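Local coordinates for short chain dehydrogenase (A0QTM2 homolog) (Mycobacterium thermoresistibile, PDB 3SC4), which probably catalyses an NAD(P)(H)-dependent oxidation or reduction, as short-chain dehydrogenases with a Rossmann-type fold do, at residues G16-G20 with L49-I53; A26-A31 with E59-G65; N35-K41 with Q66-G72. All blocks are in the same frame, centred on the assembly; numbering follows the deposited sequence. Where two conformers were deposited one is given.

Contact 1: residues G16-G20 with L49-I53; sequences GGSRG and LPGTI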
ATOM      1  N   GLY B  16      10.049 -11.144 -12.990  0.50 22.82           N
ATOM      2  CA  GLY B  16      10.068 -10.748 -14.375  0.50 23.07           C
ATOM      3  C   GLY B  16      11.388 -11.195 -14.961  0.50 23.46           C
ATOM      4  O   GLY B  16      11.867 -12.315 -14.724  0.50 23.03           O
ATOM      5  N   GLY B  17      11.983 -10.289 -15.712  0.50 23.27           N
ATOM      6  CA  GLY B  17      13.291 -10.523 -16.222  0.50 24.30           C
ATOM      7  C   GLY B  17      13.272 -10.910 -17.670  1.00 25.03           C
ATOM      8  O   GLY B  17      14.313 -10.890 -18.305  1.00 26.14           O
ATOM      9  N   SER B  18      12.099 -11.209 -18.215  1.00 25.90           N
ATOM     10  CA  SER B  18      11.994 -11.800 -19.546  1.00 26.74           C
ATOM     11  C   SER B  18      12.041 -10.824 -20.719  1.00 25.96           C
ATOM     12  O   SER B  18      12.153 -11.243 -21.860  1.00 27.25           O
ATOM     13  CB  SER B  18      10.730 -12.658 -19.607  1.00 27.40           C
ATOM     14  OG  SER B  18       9.664 -11.972 -20.216  1.00 29.36           O
ATOM     15  N   ARG B  19      11.933  -9.530 -20.450  1.00 25.10           N
ATOM     16  CA  ARG B  19      11.943  -8.516 -21.511  1.00 24.87           C
ATOM     17  C   ARG B  19      12.226  -7.111 -20.939  1.00 23.62           C
ATOM     18  O   ARG B  19      12.307  -6.914 -19.729  1.00 21.95           O
ATOM     19  CB  ARG B  19      10.624  -8.528 -22.293  1.00 25.26           C
ATOM     20  CG  ARG B  19       9.364  -8.026 -21.530  1.00 26.79           C
ATOM     21  CD  ARG B  19       8.039  -8.095 -22.368  1.00 30.08           C
ATOM     22  NE  ARG B  19       7.150  -9.193 -21.931  1.00 34.98           N
ATOM     23  CZ  ARG B  19       7.247 -10.474 -22.315  1.00 37.44           C
ATOM     24  NH1 ARG B  19       8.170 -10.871 -23.168  1.00 40.29           N
ATOM     25  NH2 ARG B  19       6.410 -11.381 -21.858  1.00 38.08           N
ATOM     26  N   GLY B  20      12.420  -6.155 -21.828  1.00 23.04           N
ATOM     27  CA  GLY B  20      12.498  -4.760 -21.422  1.00 22.34           C
ATOM     28  C   GLY B  20      13.471  -4.479 -20.306  1.00 21.28           C
ATOM     29  O   GLY B  20      14.622  -4.907 -20.372  1.00 21.87           O
ATOM     30  N   LEU B  49       4.089  -9.132 -27.175  1.00 28.76           N
ATOM     31  CA  LEU B  49       5.245  -8.861 -26.320  1.00 28.22           C
ATOM     32  C   LEU B  49       6.432  -9.809 -26.617  1.00 28.36           C
ATOM     33  O   LEU B  49       6.280 -11.033 -26.564  1.00 29.06           O
ATOM     34  CB  LEU B  49       4.827  -9.035 -24.859  1.00 27.78           C
ATOM     35  CG  LEU B  49       3.540  -8.307 -24.470  1.00 28.00           C
ATOM     36  CD1 LEU B  49       3.281  -8.543 -23.016  1.00 26.38           C
ATOM     37  CD2 LEU B  49       3.613  -6.788 -24.791  1.00 28.10           C
ATOM     38  N   PRO B  50       7.621  -9.259 -26.899  1.00 28.06           N
ATOM     39  CA  PRO B  50       8.741 -10.132 -27.260  1.00 28.65           C
ATOM     40  C   PRO B  50       9.240 -10.901 -26.065  1.00 28.72           C
ATOM     41  O   PRO B  50       9.043 -10.454 -24.948  1.00 27.74           O
ATOM     42  CB  PRO B  50       9.828  -9.145 -27.666  1.00 28.27           C
ATOM     43  CG  PRO B  50       9.565  -7.970 -26.829  1.00 27.54           C
ATOM     44  CD  PRO B  50       8.066  -7.866 -26.729  1.00 27.60           C
ATOM     45  N   GLY B  51       9.885 -12.035 -26.304  1.00 29.55           N
ATOM     46  CA  GLY B  51      10.624 -12.742 -25.283  1.00 29.60           C
ATOM     47  C   GLY B  51       9.827 -13.737 -24.472  1.00 30.08           C
ATOM     48  O   GLY B  51       8.614 -13.661 -24.398  1.00 29.87           O
ATOM     49  N   THR B  52      10.549 -14.709 -23.914  1.00 30.97           N
ATOM     50  CA  THR B  52      10.070 -15.597 -22.853  1.00 30.90           C
ATOM     51  C   THR B  52      11.240 -15.748 -21.880  1.00 30.60           C
ATOM     52  O   THR B  52      12.353 -15.309 -22.188  1.00 30.73           O
ATOM     53  CB  THR B  52       9.729 -16.987 -23.398  1.00 32.24           C
ATOM     54  OG1 THR B  52      10.936 -17.674 -23.773  1.00 33.39           O
ATOM     55  CG2 THR B  52       8.792 -16.876 -24.596  1.00 32.78           C
ATOM     56  N   ILE B  53      11.016 -16.373 -20.730  1.00 30.46           N
ATOM     57  CA  ILE B  53      12.139 -16.686 -19.827  1.00 30.73           C
ATOM     58  C   ILE B  53      13.260 -17.471 -20.530  1.00 31.92           C
ATOM     59  O   ILE B  53      14.427 -17.238 -20.251  1.00 32.63           O
ATOM     60  CB  ILE B  53      11.709 -17.431 -18.547  1.00 30.91           C
ATOM     61  CG1 ILE B  53      10.855 -18.669 -18.873  1.00 32.90           C
ATOM     62  CG2 ILE B  53      10.954 -16.518 -17.625  1.00 28.68           C
ATOM     63  CD1 ILE B  53      10.402 -19.451 -17.625  1.00 33.08           C
TER

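Contact 2: residues A26-A31 with E59-G65; sequences AKRVAA and EIEEAGG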
ATOM      1  N   ALA B  26      19.067  -7.844 -15.814  1.00 22.98           N
ATOM      2  CA  ALA B  26      19.600  -9.193 -15.873  1.00 24.30           C
ATOM      3  C   ALA B  26      20.847  -9.254 -16.759  1.00 25.74           C
ATOM      4  O   ALA B  26      21.878  -9.767 -16.342  1.00 26.56           O
ATOM      5  CB  ALA B  26      18.537 -10.144 -16.379  1.00 24.04           C
ATOM      6  N   LYS B  27      20.768  -8.704 -17.958  1.00 26.11           N
ATOM      7  CA  LYS B  27      21.920  -8.724 -18.866  1.00 27.87           C
ATOM      8  C   LYS B  27      23.134  -8.004 -18.281  1.00 28.42           C
ATOM      9  O   LYS B  27      24.251  -8.516 -18.321  1.00 29.35           O
ATOM     10  CB  LYS B  27      21.542  -8.167 -20.253  1.00 28.28           C
ATOM     11  CG  LYS B  27      20.886  -9.244 -21.168  1.00 29.88           C
ATOM     12  CD  LYS B  27      19.983  -8.687 -22.262  1.00 31.55           C
ATOM     13  CE  LYS B  27      20.726  -8.304 -23.550  1.00 33.19           C
ATOM     14  NZ  LYS B  27      19.759  -7.652 -24.503  1.00 32.09           N
ATOM     15  N   ARG B  28      22.918  -6.838 -17.690  1.00 28.36           N
ATOM     16  CA  ARG B  28      24.037  -6.082 -17.133  1.00 28.96           C
ATOM     17  C   ARG B  28      24.741  -6.838 -16.029  1.00 29.19           C
ATOM     18  O   ARG B  28      25.960  -6.859 -15.963  1.00 30.38           O
ATOM     19  CB  ARG B  28      23.572  -4.751 -16.591  1.00 28.45           C
ATOM     20  CG  ARG B  28      24.692  -3.886 -16.077  1.00 30.75           C
ATOM     21  CD  ARG B  28      25.553  -3.372 -17.216  1.00 33.27           C
ATOM     22  NE  ARG B  28      26.400  -2.279 -16.752  1.00 35.95           N
ATOM     23  CZ  ARG B  28      27.605  -2.423 -16.206  1.00 38.45           C
ATOM     24  NH1 ARG B  28      28.165  -3.630 -16.023  1.00 38.65           N
ATOM     25  NH2 ARG B  28      28.256  -1.331 -15.847  1.00 39.51           N
ATOM     26  N   VAL B  29      23.963  -7.457 -15.161  1.00 28.70           N
ATOM     27  CA  VAL B  29      24.520  -8.218 -14.054  1.00 28.85           C
ATOM     28  C   VAL B  29      25.213  -9.480 -14.585  1.00 29.86           C
ATOM     29  O   VAL B  29      26.289  -9.830 -14.139  1.00 30.70           O
ATOM     30  CB  VAL B  29      23.423  -8.552 -13.024  1.00 27.97           C
ATOM     31  CG1 VAL B  29      23.969  -9.437 -11.935  1.00 27.78           C
ATOM     32  CG2 VAL B  29      22.864  -7.253 -12.444  1.00 25.67           C
ATOM     33  N   ALA B  30      24.577 -10.150 -15.537  1.00 29.74           N
ATOM     34  CA  ALA B  30      25.160 -11.310 -16.198  1.00 30.62           C
ATOM     35  C   ALA B  30      26.520 -11.004 -16.811  1.00 31.37           C
ATOM     36  O   ALA B  30      27.382 -11.853 -16.804  1.00 32.58           O
ATOM     37  CB  ALA B  30      24.210 -11.849 -17.276  1.00 29.91           C
ATOM     38  N   ALA B  31      26.716  -9.793 -17.332  1.00 31.49           N
ATOM     39  CA  ALA B  31      27.941  -9.453 -18.080  1.00 32.28           C
ATOM     40  C   ALA B  31      29.197  -9.503 -17.221  1.00 33.64           C
ATOM     41  O   ALA B  31      30.294  -9.652 -17.754  1.00 35.01           O
ATOM     42  CB  ALA B  31      27.816  -8.080 -18.735  1.00 31.83           C
ATOM     43  N   GLU B  59      19.944 -14.916 -23.773  1.00 35.00           N
ATOM     44  CA  GLU B  59      20.605 -13.601 -23.773  1.00 35.40           C
ATOM     45  C   GLU B  59      21.490 -13.428 -22.532  1.00 35.80           C
ATOM     46  O   GLU B  59      22.613 -12.909 -22.639  1.00 36.40           O
ATOM     47  CB  GLU B  59      19.597 -12.443 -23.921  1.00 34.20           C
ATOM     48  CG  GLU B  59      18.947 -12.330 -25.317  1.00 34.77           C
ATOM     49  CD  GLU B  59      18.157 -11.020 -25.510  1.00 35.46           C
ATOM     50  OE1 GLU B  59      16.935 -11.076 -25.792  1.00 35.37           O
ATOM     51  OE2 GLU B  59      18.751  -9.933 -25.366  1.00 34.77           O
ATOM     52  N   ILE B  60      21.015 -13.892 -21.375  1.00 35.64           N
ATOM     53  CA  ILE B  60      21.833 -13.857 -20.156  1.00 36.19           C
ATOM     54  C   ILE B  60      23.158 -14.609 -20.357  1.00 37.82           C
ATOM     55  O   ILE B  60      24.213 -14.135 -19.941  1.00 37.56           O
ATOM     56  CB  ILE B  60      21.063 -14.444 -18.939  1.00 35.90           C
ATOM     57  CG1 ILE B  60      19.989 -13.454 -18.472  1.00 34.96           C
ATOM     58  CG2 ILE B  60      22.012 -14.804 -17.777  1.00 35.27           C
ATOM     59  CD1 ILE B  60      18.823 -14.109 -17.746  1.00 34.28           C
ATOM     60  N   GLU B  61      23.095 -15.775 -20.999  1.00 39.54           N
ATOM     61  CA  GLU B  61      24.290 -16.613 -21.205  1.00 41.71           C
ATOM     62  C   GLU B  61      25.233 -15.987 -22.213  1.00 42.08           C
ATOM     63  O   GLU B  61      26.431 -15.892 -21.964  1.00 42.78           O
ATOM     64  CB  GLU B  61      23.904 -18.038 -21.618  1.00 43.09           C
ATOM     65  CG  GLU B  61      23.171 -18.823 -20.490  1.00 44.81           C
ATOM     66  CD  GLU B  61      22.609 -20.195 -20.925  1.00 48.05           C
ATOM     67  OE1 GLU B  61      22.449 -20.461 -22.147  1.00 47.78           O
ATOM     68  OE2 GLU B  61      22.329 -21.006 -20.011  1.00 50.35           O
ATOM     69  N   GLU B  62      24.679 -15.517 -23.326  1.00 42.15           N
ATOM     70  CA  GLU B  62      25.450 -14.798 -24.351  1.00 42.84           C
ATOM     71  C   GLU B  62      26.121 -13.518 -23.805  1.00 41.71           C
ATOM     72  O   GLU B  62      27.111 -13.038 -24.366  1.00 42.40           O
ATOM     73  CB  GLU B  62      24.553 -14.466 -25.575  1.00 43.11           C
ATOM     74  CG  GLU B  62      24.264 -15.662 -26.533  1.00 46.11           C
ATOM     75  CD  GLU B  62      23.082 -15.418 -27.539  1.00 49.40           C
ATOM     76  OE1 GLU B  62      22.310 -14.416 -27.379  1.00 49.49           O
ATOM     77  OE2 GLU B  62      22.915 -16.257 -28.480  1.00 50.15           O
ATOM     78  N   ALA B  63      25.579 -12.963 -22.724  1.00 40.15           N
ATOM     79  CA  ALA B  63      26.169 -11.795 -22.071  1.00 38.91           C
ATOM     80  C   ALA B  63      27.333 -12.183 -21.163  1.00 39.30           C
ATOM     81  O   ALA B  63      28.185 -11.341 -20.852  1.00 38.79           O
ATOM     82  CB  ALA B  63      25.109 -11.039 -21.285  1.00 37.40           C
ATOM     83  N   GLY B  64      27.355 -13.445 -20.725  1.00 39.93           N
ATOM     84  CA  GLY B  64      28.471 -13.999 -19.925  1.00 40.91           C
ATOM     85  C   GLY B  64      28.099 -14.636 -18.595  1.00 40.82           C
ATOM     86  O   GLY B  64      28.970 -15.032 -17.820  1.00 41.52           O
ATOM     87  N   GLY B  65      26.804 -14.736 -18.319  1.00 39.98           N
ATOM     88  CA  GLY B  65      26.332 -15.248 -17.037  1.00 39.26           C
ATOM     89  C   GLY B  65      25.737 -16.621 -17.186  1.00 39.59           C
ATOM     90  O   GLY B  65      25.749 -17.212 -18.273  1.00 39.91           O
TER

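Contact 3: residues N35-K41 with Q66-G72; sequences NVALVAK and QALPIVG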
ATOM      1  N   ASN B  35      25.302 -15.225 -11.802  1.00 32.17           N
ATOM      2  CA  ASN B  35      24.156 -16.109 -11.996  1.00 31.97           C
ATOM      3  C   ASN B  35      22.853 -15.300 -11.848  1.00 30.32           C
ATOM      4  O   ASN B  35      22.780 -14.378 -11.034  1.00 29.34           O
ATOM      5  CB  ASN B  35      24.193 -17.264 -11.001  1.00 32.74           C
ATOM      6  CG  ASN B  35      25.585 -17.899 -10.890  1.00 34.64           C
ATOM      7  OD1 ASN B  35      26.290 -18.096 -11.888  1.00 33.14           O
ATOM      8  ND2 ASN B  35      25.992 -18.192  -9.658  1.00 33.99           N
ATOM      9  N   VAL B  36      21.852 -15.631 -12.664  1.00 29.50           N
ATOM     10  CA  VAL B  36      20.569 -14.969 -12.623  1.00 27.89           C
ATOM     11  C   VAL B  36      19.439 -15.980 -12.749  1.00 28.00           C
ATOM     12  O   VAL B  36      19.307 -16.636 -13.758  1.00 28.83           O
ATOM     13  CB  VAL B  36      20.425 -13.980 -13.779  1.00 27.50           C
ATOM     14  CG1 VAL B  36      19.010 -13.363 -13.778  1.00 26.01           C
ATOM     15  CG2 VAL B  36      21.490 -12.899 -13.696  1.00 26.42           C
ATOM     16  N   ALA B  37      18.629 -16.113 -11.713  1.00 27.79           N
ATOM     17  CA  ALA B  37      17.390 -16.886 -11.789  1.00 27.60           C
ATOM     18  C   ALA B  37      16.276 -15.903 -12.069  1.00 26.43           C
ATOM     19  O   ALA B  37      16.232 -14.830 -11.467  1.00 25.59           O
ATOM     20  CB  ALA B  37      17.125 -17.636 -10.482  1.00 28.00           C
ATOM     21  N   LEU B  38      15.406 -16.246 -13.014  1.00 26.81           N
ATOM     22  CA  LEU B  38      14.318 -15.367 -13.417  1.00 25.87           C
ATOM     23  C   LEU B  38      13.042 -16.172 -13.364  1.00 26.43           C
ATOM     24  O   LEU B  38      12.997 -17.315 -13.832  1.00 26.78           O
ATOM     25  CB  LEU B  38      14.554 -14.752 -14.806  1.00 25.68           C
ATOM     26  CG  LEU B  38      14.861 -15.600 -16.059  1.00 25.87           C
ATOM     27  CD1 LEU B  38      14.784 -14.740 -17.300  1.00 25.56           C
ATOM     28  CD2 LEU B  38      16.207 -16.223 -16.008  1.00 25.72           C
ATOM     29  N   VAL B  39      12.020 -15.594 -12.744  1.00 26.43           N
ATOM     30  CA  VAL B  39      10.751 -16.284 -12.570  1.00 27.53           C
ATOM     31  C   VAL B  39       9.632 -15.538 -13.324  1.00 27.47           C
ATOM     32  O   VAL B  39       9.508 -14.316 -13.183  1.00 28.08           O
ATOM     33  CB  VAL B  39      10.429 -16.456 -11.069  1.00 27.16           C
ATOM     34  CG1 VAL B  39      10.135 -15.108 -10.420  1.00 26.27           C
ATOM     35  CG2 VAL B  39       9.271 -17.404 -10.876  1.00 26.74           C
ATOM     36  N   ALA B  40       8.855 -16.257 -14.136  1.00 28.20           N
ATOM     37  CA  ALA B  40       7.638 -15.713 -14.780  1.00 28.56           C
ATOM     38  C   ALA B  40       6.475 -16.714 -14.739  1.00 30.20           C
ATOM     39  O   ALA B  40       6.676 -17.909 -14.510  1.00 31.20           O
ATOM     40  CB  ALA B  40       7.917 -15.296 -16.209  1.00 27.73           C
ATOM     41  N   LYS B  41       5.267 -16.213 -14.961  1.00 31.37           N
ATOM     42  CA  LYS B  41       4.061 -16.999 -14.828  1.00 33.35           C
ATOM     43  C   LYS B  41       3.968 -18.091 -15.879  1.00 35.01           C
ATOM     44  O   LYS B  41       3.572 -19.215 -15.567  1.00 35.70           O
ATOM     45  CB  LYS B  41       2.814 -16.107 -14.905  1.00 33.66           C
ATOM     46  CG  LYS B  41       1.466 -16.909 -15.009  1.00 37.52           C
ATOM     47  CD  LYS B  41       0.286 -16.213 -14.293  1.00 40.24           C
ATOM     48  CE  LYS B  41      -1.101 -16.502 -14.955  1.00 43.28           C
ATOM     49  NZ  LYS B  41      -1.636 -17.881 -14.769  1.00 44.32           N
ATOM     50  N   GLN B  66      25.219 -17.124 -16.071  1.00 39.47           N
ATOM     51  CA  GLN B  66      24.515 -18.401 -16.036  1.00 40.14           C
ATOM     52  C   GLN B  66      23.043 -18.074 -15.747  1.00 37.94           C
ATOM     53  O   GLN B  66      22.744 -17.206 -14.925  1.00 37.15           O
ATOM     54  CB  GLN B  66      25.144 -19.323 -14.978  1.00 41.75           C
ATOM     55  CG  GLN B  66      26.067 -20.450 -15.507  1.00 46.76           C
ATOM     56  CD  GLN B  66      27.112 -20.006 -16.581  1.00 52.51           C
ATOM     57  OE1 GLN B  66      28.066 -19.255 -16.291  1.00 54.28           O
ATOM     58  NE2 GLN B  66      26.938 -20.506 -17.820  1.00 53.57           N
ATOM     59  N   ALA B  67      22.132 -18.737 -16.453  1.00 36.89           N
ATOM     60  CA  ALA B  67      20.710 -18.429 -16.362  1.00 35.19           C
ATOM     61  C   ALA B  67      19.920 -19.615 -15.849  1.00 35.06           C
ATOM     62  O   ALA B  67      20.221 -20.757 -16.164  1.00 36.08           O
ATOM     63  CB  ALA B  67      20.162 -17.982 -17.711  1.00 34.57           C
ATOM     64  N   LEU B  68      18.899 -19.325 -15.047  1.00 33.67           N
ATOM     65  CA  LEU B  68      17.991 -20.344 -14.545  1.00 33.42           C
ATOM     66  C   LEU B  68      16.568 -19.819 -14.727  1.00 31.84           C
ATOM     67  O   LEU B  68      16.021 -19.176 -13.840  1.00 30.90           O
ATOM     68  CB  LEU B  68      18.289 -20.661 -13.077  1.00 33.37           C
ATOM     69  CG  LEU B  68      17.453 -21.805 -12.508  1.00 33.65           C
ATOM     70  CD1 LEU B  68      17.802 -23.138 -13.182  1.00 34.07           C
ATOM     71  CD2 LEU B  68      17.630 -21.877 -10.992  1.00 31.89           C
ATOM     72  N   PRO B  69      15.977 -20.068 -15.897  1.00 31.15           N
ATOM     73  CA  PRO B  69      14.598 -19.655 -16.082  1.00 30.01           C
ATOM     74  C   PRO B  69      13.699 -20.578 -15.306  1.00 29.98           C
ATOM     75  O   PRO B  69      13.881 -21.773 -15.363  1.00 31.31           O
ATOM     76  CB  PRO B  69      14.377 -19.849 -17.580  1.00 30.91           C
ATOM     77  CG  PRO B  69      15.311 -20.997 -17.949  1.00 31.90           C
ATOM     78  CD  PRO B  69      16.504 -20.820 -17.051  1.00 32.10           C
ATOM     79  N   ILE B  70      12.746 -20.017 -14.576  1.00 28.92           N
ATOM     80  CA  ILE B  70      11.827 -20.786 -13.735  1.00 28.57           C
ATOM     81  C   ILE B  70      10.401 -20.333 -14.069  1.00 28.11           C
ATOM     82  O   ILE B  70      10.103 -19.133 -14.085  1.00 25.80           O
ATOM     83  CB  ILE B  70      12.106 -20.508 -12.244  1.00 27.84           C
ATOM     84  CG1 ILE B  70      13.573 -20.815 -11.939  1.00 28.46           C
ATOM     85  CG2 ILE B  70      11.165 -21.305 -11.346  1.00 27.19           C
ATOM     86  CD1 ILE B  70      14.060 -20.353 -10.608  1.00 28.11           C
ATOM     87  N   VAL B  71       9.534 -21.295 -14.356  1.00 29.37           N
ATOM     88  CA  VAL B  71       8.114 -21.022 -14.460  1.00 29.66           C
ATOM     89  C   VAL B  71       7.487 -20.954 -13.069  1.00 29.97           C
ATOM     90  O   VAL B  71       7.573 -21.911 -12.295  1.00 30.65           O
ATOM     91  CB  VAL B  71       7.399 -22.091 -15.263  1.00 31.06           C
ATOM     92  CG1 VAL B  71       5.868 -22.001 -15.038  1.00 30.55           C
ATOM     93  CG2 VAL B  71       7.776 -21.949 -16.733  1.00 30.61           C
ATOM     94  N   GLY B  72       6.869 -19.812 -12.754  1.00 29.18           N
ATOM     95  CA  GLY B  72       6.136 -19.673 -11.502  1.00 28.99           C
ATOM     96  C   GLY B  72       5.314 -18.408 -11.395  1.00 27.77           C
ATOM     97  O   GLY B  72       5.775 -17.345 -11.695  1.00 26.31           O
TER

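Contact 1: residues G16-G20 with L49-I53
A loop-to-loop surface contact, mostly polar and backbone-lined, joins the glycine turn 16-20, between strand 11-15 and helix 20-30, to residues 49-53, the end of the long loop after strand 35-40 that leads into helix 53-63. Arg-19 spans the gap. Its NH1 donates to Gly-51 O at 3.1 Å, and Leu-49 CB covers one face of the guanidinium, 3.7 Å from Arg-19 NE. The position of NH1 is less certain, since it is modelled too close to the backbone of Pro-50. Ser-18 rests with its CB 3.9 Å from Ile-53 N, and its carbonyl O lies 4.0 Å from Gly-51 CA; a side chain on Gly-51 would run into that oxygen. Residues 16-20 belong to the glycine-rich TGxxxGxG-type turn of short-chain dehydrogenases, here reading SGGSRGIG, which in relatives wraps the dinucleotide cofactor. The backbone angles of Gly-17 would jam a side chain against the preceding carbonyl, and Gly-16 and Gly-20 also have positive phi. A glycerol near Ser-18, probably from the crystallisation liquor and weakly hydrogen-bonded to Gly-17 N, is consistent with a pocket here. The CA-to-CB bond of Thr-52 points away from 16-20, and its OG1 N-caps helix 53-63 through a weak bond from Tyr-54 N, while Pro-50 packs on Ala-203, Ala-204 and Asn-207 of helix 203-209.

Contact 2: residues A26-A31 with E59-G65
Glu-59 opens the second segment with a salt bridge: its OE2 lies 2.6 Å from Lys-27 NZ, the end of the lysine reaching across from helix 20-30 to close the outer side of the interface. One residue on, Ile-60 packs along the flank of helix 20-30, its CG1 4.2 Å from Ala-26 CB and its CG2 3.7 Å from Ala-30 CB. One turn on from Glu-59 comes Ala-63, whose CB sits 4.2 Å from Ala-30 CB and whose carbonyl O receives a CA-H...O contact from Ala-31 CA at 3.4 Å. Small alanines let the axes of the short helical segments approach to 8.3 Å at a crossing angle of -30°. Gly-64, with positive phi, ends helix 53-63 in a Schellman motif, Gly-65 N bonding back to Ile-60 O at 3.1 Å. The turn brings Gly-65 against Ala-30, where a side chain would clash with Ala-30 CB. The two helices run side by side, roughly parallel, as in a Rossmann-type fold; Ile-60 also reaches Val-36 and Leu-38 of strand 35-40 beneath them, while Arg-28 faces away and makes a cation-pi contact with Tyr-229 of helix 222-232.

Contact 3: residues N35-K41 with Q66-G72
Strands 35-40 and 66-71 run parallel in unbroken register from Asn-35 beside Gln-66 to Ala-40 beside Val-71, the axes of the short segments coming within 4.7 Å at a crossing angle of -17°. Six backbone hydrogen bonds join them, the even residues of 35-40 using both N and O: Val-36 N to Gln-66 O (2.9 Å), Leu-68 N to Val-36 O (3.0 Å), Leu-38 N to Leu-68 O (3.1 Å), Ile-70 N to Leu-38 O (2.8 Å), Ala-40 N to Ile-70 O (3.1 Å) and Gly-72 N to Ala-40 O (2.6 Å). Pro-69, lacking an amide hydrogen, falls where this pairing needs none. On one face Ala-37 CB meets Leu-68 CB at 4.2 Å and Ile-70 CD1 at 4.1 Å, beside helix 77-91. The other face brings Leu-38 CD2 within 4.4 Å of Pro-69 CB, under helix 53-63, the crossover helix of this beta-alpha-beta unit. Odd residues of 35-40 bond to Met-12 and Ile-14 of strand 11-15; 66-71 is the outermost strand within this chain. Backbone bonds set the pairing; Ala-37, Leu-68 and Ile-70 on one face, Leu-38 and Pro-69 on the other, give the helices apolar surfaces.

Overall arrangement
From the N terminus, strand 11-15 enters the glycine turn 16-20, which 49-53 meets in contact 1 after helix 20-30 and strand 35-40; helix 20-30 pairs with 59-65 in contact 2, and strand 35-40 with 66-72 in contact 3. All three first segments precede all three second segments, in the same order, so the loops cross pairwise and none encloses another. Contacts 1 and 3 touch through a probable hydrogen bond from Gly-16 N to Val-39 O and through Ile-53 on Ala-40; Ile-60 joins contact 2 to contact 3. Together they join two successive beta-alpha-beta units that share strand 35-40: loop to loop, helix to helix and strand to strand.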